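Local structure of carbohydrate binding module (Escherichia coli, 2XFE) at residues Q63-V68 with N96-H101. The protein binds carbohydrate through calcium, holding galactose-containing sugar directly on the metal ion as a non-catalytic module probably attached to plant cell-wall-degrading enzymes. Sequence-based numbering, arbitrary orientation.
Sequences QVDYIV and NSEWLH. With CA (calcium ion), chain D; CA (calcium ion), chain C; GAL (beta-D-galactopyranose), chain B; GAL (beta-D-galactopyranose), chain E.
Gln63 lies flat against the indole of Trp99, its non-hydrogen-bonded antiparallel partner. With CG anti to the backbone N (chi1 -169°) and the chain extended, the glutamine runs over one ring face. CB sits 3.6 Å from the centroid of the six-membered ring of Trp99, a CH-pi contact. The amide stacks at 11° to the indole plane. A long chain ending in an amide suits this place, because NE2 of Gln63 also donates to OE1 of Glu98 (2.8 Å), on the anti side of the carboxylate and tilted well out of its plane. An alanine in place of Trp99 would probably leave this amide without its stacking surface and freer to turn away from Glu98. Next, the backbone N of Val64 donates a hydrogen bond to O of Glu98 (2.8 Å), while its buried apolar side chain touches Phe108 of strand 104-110. Asp65 then chelates a calcium ion through O and OD1 (2.3 Å from OD1 to the metal); Gln75, Glu77 and a water join it. A glutamate suits position 98 because its oxygens divide the work: OE1 takes the amide, OE2 binds this calcium at 2.4 Å. Calcium thus probably offsets the repulsion between the two carboxylates and ties 96-101 to strand 62-69.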
# COMPACT_ATOMS: atom_id res chain seq x y z
N GLN A 63 -4.35 5.55 2.56
CA GLN A 63 -4.41 6.00 1.19
C GLN A 63 -3.00 5.95 0.62
O GLN A 63 -2.03 6.56 1.13
CB GLN A 63 -4.99 7.40 1.09
CG GLN A 63 -5.32 7.85 -0.30
CD GLN A 63 -5.57 9.39 -0.41
OE1 GLN A 63 -5.41 10.15 0.56
NE2 GLN A 63 -5.89 9.83 -1.64
N VAL A 64 -2.88 5.20 -0.46
CA VAL A 64 -1.60 5.06 -1.15
C VAL A 64 -1.81 5.75 -2.49
O VAL A 64 -2.69 5.39 -3.25
CB VAL A 64 -1.18 3.57 -1.36
CG1 VAL A 64 0.07 3.50 -2.14
CG2 VAL A 64 -1.04 2.87 -0.05
N ASP A 65 -1.05 6.82 -2.76
CA ASP A 65 -1.19 7.52 -4.03
C ASP A 65 -0.61 6.68 -5.18
O ASP A 65 -1.29 6.41 -6.17
CB ASP A 65 -0.44 8.87 -3.92
CG ASP A 65 -0.71 9.79 -5.07
OD1 ASP A 65 -1.28 9.40 -6.11
OD2 ASP A 65 -0.41 10.97 -4.88
N TYR A 66 0.64 6.28 -5.00
CA TYR A 66 1.42 5.53 -5.94
C TYR A 66 2.63 4.92 -5.28
O TYR A 66 2.98 5.24 -4.16
CB TYR A 66 1.88 6.41 -7.15
CG TYR A 66 2.69 7.64 -6.77
CD1 TYR A 66 4.03 7.56 -6.50
CD2 TYR A 66 2.06 8.88 -6.68
CE1 TYR A 66 4.76 8.70 -6.16
CE2 TYR A 66 2.75 10.03 -6.31
CZ TYR A 66 4.13 9.92 -6.08
OH TYR A 66 4.89 11.02 -5.69
N ILE A 67 3.30 4.05 -6.04
CA ILE A 67 4.68 3.68 -5.72
C ILE A 67 5.55 3.97 -6.96
O ILE A 67 5.01 4.19 -8.06
CB ILE A 67 4.85 2.22 -5.26
CG1 ILE A 67 4.73 1.27 -6.44
CG2 ILE A 67 3.84 1.90 -4.13
CD1 ILE A 67 5.03 -0.21 -6.12
N VAL A 68 6.84 4.05 -6.71
CA VAL A 68 7.85 4.25 -7.72
C VAL A 68 8.87 3.14 -7.54
O VAL A 68 9.49 2.98 -6.47
CB VAL A 68 8.58 5.61 -7.63
CG1 VAL A 68 9.58 5.74 -8.85
CG2 VAL A 68 7.60 6.74 -7.57
N ASN A 96 -8.63 -1.09 -8.28
CA ASN A 96 -8.46 0.28 -8.78
C ASN A 96 -8.85 1.39 -7.79
O ASN A 96 -9.64 2.31 -8.08
CB ASN A 96 -9.20 0.40 -10.09
CG ASN A 96 -8.69 -0.62 -11.11
OD1 ASN A 96 -9.25 -1.75 -11.26
ND2 ASN A 96 -7.61 -0.26 -11.78
N SER A 97 -8.25 1.34 -6.63
CA SER A 97 -8.49 2.38 -5.63
C SER A 97 -7.21 2.69 -4.91
O SER A 97 -6.38 1.81 -4.69
CB SER A 97 -9.51 1.92 -4.58
OG SER A 97 -9.78 2.96 -3.61
N GLU A 98 -7.04 3.94 -4.50
CA GLU A 98 -5.94 4.32 -3.63
C GLU A 98 -6.11 3.88 -2.18
O GLU A 98 -5.16 3.93 -1.40
CB GLU A 98 -5.83 5.85 -3.64
CG GLU A 98 -5.41 6.40 -4.97
CD GLU A 98 -5.05 7.88 -4.94
OE1 GLU A 98 -5.66 8.70 -4.22
OE2 GLU A 98 -4.14 8.28 -5.63
N TRP A 99 -7.36 3.57 -1.79
CA TRP A 99 -7.75 3.41 -0.39
C TRP A 99 -7.66 1.98 0.12
O TRP A 99 -8.04 1.02 -0.58
CB TRP A 99 -9.14 4.01 -0.16
CG TRP A 99 -9.11 5.51 -0.18
CD1 TRP A 99 -9.28 6.28 -1.27
CD2 TRP A 99 -8.78 6.41 0.89
NE1 TRP A 99 -9.10 7.59 -0.97
CE2 TRP A 99 -8.84 7.71 0.37
CE3 TRP A 99 -8.53 6.26 2.25
CZ2 TRP A 99 -8.56 8.82 1.15
CZ3 TRP A 99 -8.26 7.36 3.00
CH2 TRP A 99 -8.31 8.61 2.48
N LEU A 100 -7.13 1.83 1.33
CA LEU A 100 -7.27 0.63 2.10
C LEU A 100 -8.01 1.03 3.38
O LEU A 100 -7.41 1.59 4.29
CB LEU A 100 -5.92 0.03 2.45
CG LEU A 100 -5.13 -0.44 1.23
CD1 LEU A 100 -3.68 -0.76 1.48
CD2 LEU A 100 -5.74 -1.74 0.75
N HIS A 101 -9.31 0.77 3.40
CA HIS A 101 -10.21 1.06 4.56
C HIS A 101 -10.17 -0.08 5.57
O HIS A 101 -10.18 0.16 6.78
CB HIS A 101 -11.67 1.28 4.14
CG HIS A 101 -11.85 2.34 3.11
ND1 HIS A 101 -11.88 3.68 3.41
CD2 HIS A 101 -11.97 2.25 1.77
CE1 HIS A 101 -12.02 4.38 2.30
NE2 HIS A 101 -12.11 3.52 1.29
CA CA D . -2.58 8.06 -7.42
CA CA C . -10.68 1.63 8.54
C1 GAL B . -15.31 0.83 7.30
C2 GAL B . -13.89 0.89 7.91
C3 GAL B . -13.23 -0.41 8.34
C4 GAL B . -14.24 -1.40 8.95
C5 GAL B . -15.56 -1.40 8.12
C6 GAL B . -16.61 -2.30 8.81
O2 GAL B . -12.95 1.80 7.37
O3 GAL B . -12.16 -0.09 9.23
O4 GAL B . -14.58 -1.10 10.30
O5 GAL B . -16.18 -0.17 7.78
O6 GAL B . -17.51 -2.72 7.85
C1 GAL E . -18.25 4.65 5.97
C2 GAL E . -16.79 4.57 5.65
C3 GAL E . -16.44 3.25 4.97
C4 GAL E . -16.80 2.07 5.84
C5 GAL E . -18.24 2.31 6.30
C6 GAL E . -18.78 1.20 7.17
O1 GAL E . -18.49 5.96 6.53
O2 GAL E . -16.53 5.60 4.77
O3 GAL E . -15.09 3.22 4.71
O4 GAL E . -15.87 2.09 6.95
O5 GAL E . -18.45 3.60 6.89
O6 GAL E . -20.06 1.64 7.60
O HOH W 1 -11.75 2.94 10.13
O HOH W 2 -2.78 10.14 -8.51